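Local coordinates for heavy metal cation tricomponent efflux pump ZneA(CzcA-like) (Cupriavidus metallidurans, PDB 4K0J), which probably exports zinc and related heavy-metal cations in exchange for protons, as the inner-membrane pump of a three-component RND efflux system, at residues G553-L567 against S605-P617. Sequence-based numbering, arbitrary orientation.
Sequences GSIWLQVTLPPGISL and SPSHIETAVTLHP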
loop_
_atom_site.group_PDB
_atom_site.type_symbol
_atom_site.label_atom_id
_atom_site.label_comp_id
_atom_site.label_asym_id
_atom_site.label_seq_id
_atom_site.Cartn_x
_atom_site.Cartn_y
_atom_site.Cartn_z
ATOM N N GLY C 553 18.183 -12.476 -29.158
ATOM C CA GLY C 553 19.545 -12.870 -29.464
ATOM C C GLY C 553 19.739 -14.357 -29.717
ATOM O O GLY C 553 20.719 -14.761 -30.345
ATOM N N SER C 554 18.802 -15.172 -29.242
ATOM C CA SER C 554 19.009 -16.615 -29.208
ATOM C C SER C 554 17.764 -17.431 -29.532
ATOM O O SER C 554 16.791 -16.912 -30.074
ATOM C CB SER C 554 19.550 -17.022 -27.833
ATOM O OG SER C 554 18.812 -16.403 -26.796
ATOM N N ILE C 555 17.815 -18.718 -29.196
ATOM C CA ILE C 555 16.696 -19.638 -29.401
ATOM C C ILE C 555 16.522 -20.569 -28.198
ATOM O O ILE C 555 17.481 -21.188 -27.756
ATOM C CB ILE C 555 16.913 -20.516 -30.654
ATOM C CG1 ILE C 555 16.922 -19.665 -31.923
ATOM C CG2 ILE C 555 15.835 -21.584 -30.756
ATOM C CD1 ILE C 555 17.093 -20.474 -33.180
ATOM N N TRP C 556 15.300 -20.677 -27.679
ATOM C CA TRP C 556 15.027 -21.558 -26.540
ATOM C C TRP C 556 14.314 -22.850 -26.947
ATOM O O TRP C 556 13.482 -22.853 -27.849
ATOM C CB TRP C 556 14.201 -20.831 -25.485
ATOM C CG TRP C 556 14.128 -21.537 -24.183
ATOM C CD1 TRP C 556 13.169 -22.419 -23.779
ATOM C CD2 TRP C 556 15.048 -21.413 -23.093
ATOM N NE1 TRP C 556 13.439 -22.861 -22.503
ATOM C CE2 TRP C 556 14.586 -22.256 -22.060
ATOM C CE3 TRP C 556 16.218 -20.674 -22.888
ATOM C CZ2 TRP C 556 15.253 -22.379 -20.842
ATOM C CZ3 TRP C 556 16.879 -20.800 -21.678
ATOM C CH2 TRP C 556 16.394 -21.647 -20.672
ATOM N N LEU C 557 14.639 -23.941 -26.263
ATOM C CA LEU C 557 14.091 -25.251 -26.594
ATOM C C LEU C 557 13.381 -25.912 -25.411
ATOM O O LEU C 557 13.888 -25.921 -24.292
ATOM C CB LEU C 557 15.203 -26.177 -27.103
ATOM C CG LEU C 557 15.625 -26.184 -28.578
ATOM C CD1 LEU C 557 16.115 -24.832 -29.040
ATOM C CD2 LEU C 557 16.708 -27.218 -28.797
ATOM N N GLN C 558 12.203 -26.467 -25.669
ATOM C CA GLN C 558 11.539 -27.323 -24.695
ATOM C C GLN C 558 11.659 -28.768 -25.155
ATOM O O GLN C 558 10.768 -29.297 -25.814
ATOM C CB GLN C 558 10.072 -26.934 -24.544
ATOM C CG GLN C 558 9.864 -25.585 -23.887
ATOM C CD GLN C 558 10.118 -25.624 -22.396
ATOM O OE1 GLN C 558 10.073 -26.687 -21.776
ATOM N NE2 GLN C 558 10.392 -24.463 -21.811
ATOM N N VAL C 559 12.774 -29.396 -24.807
ATOM C CA VAL C 559 13.108 -30.718 -25.310
ATOM C C VAL C 559 12.509 -31.821 -24.450
ATOM O O VAL C 559 12.797 -31.916 -23.255
ATOM C CB VAL C 559 14.633 -30.896 -25.420
ATOM C CG1 VAL C 559 14.976 -32.329 -25.761
ATOM C CG2 VAL C 559 15.196 -29.947 -26.467
ATOM N N THR C 560 11.673 -32.652 -25.071
ATOM C CA THR C 560 10.968 -33.722 -24.365
ATOM C C THR C 560 11.604 -35.090 -24.606
ATOM O O THR C 560 11.982 -35.424 -25.724
ATOM C CB THR C 560 9.480 -33.778 -24.754
ATOM O OG1 THR C 560 8.910 -32.468 -24.657
ATOM C CG2 THR C 560 8.729 -34.714 -23.837
ATOM N N LEU C 561 11.715 -35.874 -23.544
ATOM C CA LEU C 561 12.419 -37.143 -23.584
ATOM C C LEU C 561 11.508 -38.293 -23.138
ATOM O O LEU C 561 10.446 -38.054 -22.561
ATOM C CB LEU C 561 13.663 -37.057 -22.700
ATOM C CG LEU C 561 15.011 -36.850 -23.392
ATOM C CD1 LEU C 561 14.909 -35.869 -24.534
ATOM C CD2 LEU C 561 16.040 -36.391 -22.390
ATOM N N PRO C 562 11.908 -39.546 -23.430
ATOM C CA PRO C 562 11.111 -40.714 -23.038
ATOM C C PRO C 562 10.808 -40.767 -21.538
ATOM O O PRO C 562 11.614 -40.301 -20.738
ATOM C CB PRO C 562 11.985 -41.900 -23.472
ATOM C CG PRO C 562 13.302 -41.316 -23.881
ATOM C CD PRO C 562 13.024 -39.930 -24.307
ATOM N N PRO C 563 9.644 -41.325 -21.166
ATOM C CA PRO C 563 9.137 -41.372 -19.790
ATOM C C PRO C 563 9.936 -42.288 -18.854
ATOM O O PRO C 563 10.395 -43.353 -19.262
ATOM C CB PRO C 563 7.721 -41.924 -19.974
ATOM C CG PRO C 563 7.814 -42.761 -21.200
ATOM C CD PRO C 563 8.726 -41.998 -22.104
ATOM N N GLY C 564 10.100 -41.861 -17.606
ATOM C CA GLY C 564 10.715 -42.687 -16.577
ATOM C C GLY C 564 12.226 -42.780 -16.625
ATOM O O GLY C 564 12.842 -43.349 -15.727
ATOM N N ILE C 565 12.811 -42.219 -17.681
ATOM C CA ILE C 565 14.250 -42.234 -17.915
ATOM C C ILE C 565 15.062 -41.751 -16.712
ATOM O O ILE C 565 14.742 -40.732 -16.104
ATOM C CB ILE C 565 14.590 -41.382 -19.156
ATOM C CG1 ILE C 565 14.055 -42.053 -20.415
ATOM C CG2 ILE C 565 16.080 -41.180 -19.291
ATOM C CD1 ILE C 565 14.624 -43.417 -20.654
ATOM N N SER C 566 16.105 -42.504 -16.372
ATOM C CA SER C 566 17.013 -42.156 -15.287
ATOM C C SER C 566 17.724 -40.857 -15.600
ATOM O O SER C 566 17.697 -40.389 -16.730
ATOM C CB SER C 566 18.059 -43.252 -15.125
ATOM O OG SER C 566 18.955 -43.244 -16.222
ATOM N N LEU C 567 18.383 -40.280 -14.605
ATOM C CA LEU C 567 19.106 -39.032 -14.820
ATOM C C LEU C 567 20.401 -39.233 -15.624
ATOM O O LEU C 567 20.856 -38.319 -16.316
ATOM C CB LEU C 567 19.384 -38.336 -13.488
ATOM C CG LEU C 567 19.951 -36.915 -13.564
ATOM C CD1 LEU C 567 18.985 -35.979 -14.269
ATOM C CD2 LEU C 567 20.279 -36.395 -12.178
ATOM N N SER C 605 11.371 -33.291 -14.501
ATOM C CA SER C 605 11.984 -34.593 -14.321
ATOM C C SER C 605 13.133 -34.694 -15.308
ATOM O O SER C 605 13.283 -33.815 -16.155
ATOM C CB SER C 605 10.943 -35.687 -14.579
ATOM O OG SER C 605 10.170 -35.396 -15.732
ATOM N N PRO C 606 13.967 -35.746 -15.197
ATOM C CA PRO C 606 15.078 -35.870 -16.150
ATOM C C PRO C 606 14.601 -36.038 -17.590
ATOM O O PRO C 606 15.357 -35.789 -18.533
ATOM C CB PRO C 606 15.796 -37.136 -15.683
ATOM C CG PRO C 606 15.503 -37.210 -14.234
ATOM C CD PRO C 606 14.104 -36.694 -14.075
ATOM N N SER C 607 13.351 -36.455 -17.756
ATOM C CA SER C 607 12.779 -36.605 -19.086
ATOM C C SER C 607 12.457 -35.244 -19.680
ATOM O O SER C 607 12.130 -35.134 -20.858
ATOM C CB SER C 607 11.529 -37.486 -19.045
ATOM O OG SER C 607 10.617 -37.034 -18.058
ATOM N N HIS C 608 12.555 -34.205 -18.859
ATOM C CA HIS C 608 12.339 -32.847 -19.333
ATOM C C HIS C 608 13.646 -32.086 -19.454
ATOM O O HIS C 608 14.472 -32.112 -18.555
ATOM C CB HIS C 608 11.398 -32.084 -18.408
ATOM C CG HIS C 608 11.177 -30.667 -18.828
ATOM N ND1 HIS C 608 12.006 -29.637 -18.442
ATOM C CD2 HIS C 608 10.228 -30.109 -19.616
ATOM C CE1 HIS C 608 11.573 -28.505 -18.967
ATOM N NE2 HIS C 608 10.494 -28.763 -19.681
ATOM N N ILE C 609 13.831 -31.411 -20.578
ATOM C CA ILE C 609 14.980 -30.547 -20.739
ATOM C C ILE C 609 14.509 -29.205 -21.246
ATOM O O ILE C 609 13.555 -29.114 -22.019
ATOM C CB ILE C 609 16.013 -31.092 -21.759
ATOM C CG1 ILE C 609 16.180 -32.605 -21.645
ATOM C CG2 ILE C 609 17.360 -30.411 -21.576
ATOM C CD1 ILE C 609 17.254 -33.142 -22.561
ATOM N N GLU C 610 15.180 -28.162 -20.785
ATOM C CA GLU C 610 15.091 -26.860 -21.401
ATOM C C GLU C 610 16.479 -26.550 -21.903
ATOM O O GLU C 610 17.451 -26.655 -21.157
ATOM C CB GLU C 610 14.647 -25.815 -20.391
ATOM C CG GLU C 610 13.158 -25.811 -20.120
ATOM C CD GLU C 610 12.768 -24.758 -19.112
ATOM O OE1 GLU C 610 11.697 -24.138 -19.282
ATOM O OE2 GLU C 610 13.539 -24.550 -18.149
ATOM N N THR C 611 16.572 -26.187 -23.176
ATOM C CA THR C 611 17.866 -25.932 -23.795
ATOM C C THR C 611 18.003 -24.473 -24.222
ATOM O O THR C 611 17.063 -23.885 -24.747
ATOM C CB THR C 611 18.075 -26.854 -25.015
ATOM O OG1 THR C 611 17.794 -28.210 -24.643
ATOM C CG2 THR C 611 19.503 -26.752 -25.544
ATOM N N ALA C 612 19.169 -23.885 -23.985
ATOM C CA ALA C 612 19.445 -22.546 -24.487
ATOM C C ALA C 612 20.437 -22.610 -25.648
ATOM O O ALA C 612 21.529 -23.167 -25.522
ATOM C CB ALA C 612 19.965 -21.653 -23.377
ATOM N N VAL C 613 20.043 -22.040 -26.782
ATOM C CA VAL C 613 20.871 -22.042 -27.984
ATOM C C VAL C 613 21.294 -20.637 -28.378
ATOM O O VAL C 613 20.493 -19.860 -28.900
ATOM C CB VAL C 613 20.130 -22.663 -29.166
ATOM C CG1 VAL C 613 21.024 -22.673 -30.392
ATOM C CG2 VAL C 613 19.685 -24.070 -28.818
ATOM N N THR C 614 22.558 -20.317 -28.127
ATOM C CA THR C 614 23.091 -18.998 -28.437
ATOM C C THR C 614 23.688 -19.002 -29.836
ATOM O O THR C 614 24.251 -20.004 -30.275
ATOM C CB THR C 614 24.173 -18.574 -27.423
ATOM O OG1 THR C 614 25.379 -19.307 -27.671
ATOM C CG2 THR C 614 23.708 -18.841 -25.999
ATOM N N LEU C 615 23.569 -17.878 -30.533
ATOM C CA LEU C 615 24.021 -17.796 -31.916
ATOM C C LEU C 615 25.218 -16.871 -32.094
ATOM O O LEU C 615 25.630 -16.175 -31.165
ATOM C CB LEU C 615 22.879 -17.321 -32.819
ATOM C CG LEU C 615 21.541 -18.044 -32.676
ATOM C CD1 LEU C 615 20.516 -17.477 -33.655
ATOM C CD2 LEU C 615 21.719 -19.542 -32.872
ATOM N N HIS C 616 25.772 -16.878 -33.300
ATOM C CA HIS C 616 26.776 -15.902 -33.695
ATOM C C HIS C 616 26.063 -14.661 -34.214
ATOM O O HIS C 616 24.890 -14.735 -34.585
ATOM C CB HIS C 616 27.677 -16.479 -34.787
ATOM C CG HIS C 616 28.706 -17.436 -34.276
ATOM N ND1 HIS C 616 29.791 -17.031 -33.528
ATOM C CD2 HIS C 616 28.819 -18.779 -34.406
ATOM C CE1 HIS C 616 30.526 -18.083 -33.219
ATOM N NE2 HIS C 616 29.958 -19.157 -33.740
ATOM N N PRO C 617 26.757 -13.510 -34.226
ATOM C CA PRO C 617 26.186 -12.319 -34.856
ATOM C C PRO C 617 25.753 -12.628 -36.285
ATOM O O PRO C 617 26.505 -13.269 -37.020
ATOM C CB PRO C 617 27.361 -11.345 -34.867
ATOM C CG PRO C 617 28.172 -11.736 -33.693
ATOM C CD PRO C 617 28.051 -13.225 -33.580
#
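Ile555 and Val613, Leu557 and Thr611, and Val559 and Ile609 are the hydrogen-bonded pairs of two antiparallel strands, 554-560 and 608-615, whose short axes run 161° apart in direction. Beyond the last pair, Leu561 N extends the ladder to Ser607 O (2.8 Å), in the turn that opens the second strand. On the face carrying Trp556, Gln558, His608 and Glu610, polar side chains link the strands. The amide of Gln558 uses both its ends: OE1 accepts from His608 NE2 (3.0 Å), while NE2 reaches the anti lone pair of Glu610 OE1 (2.9 Å); a second carboxylate at NE2, that of Asp654, is consistent with this orientation. A chi1 of -167°, with CG beside the carbonyl carbon, carries the Trp556 indole to the neighbouring strand, Thr611 O over one face and CZ3 3.6 Å from Ala612 CB. These are the inner strands of a ferredoxin-like βαββαβ unit, 554-649, as in the periplasmic porter subdomains of RND pumps; strands 587-595 and 645-649 flank them. On the other face the contacts are apolar: Leu557 CD1 meets Val613 CG2 (3.7 Å) and Leu561 CD2 meets Ile609 CD1 (3.5 Å). Helix 627-638 covers the Leu557-Val613 end, helix 567-581 the Val559-Ile609 end. Where the first segment turns into helix 567-581, Leu567 CD1 rests on Pro606 CB at 3.7 Å.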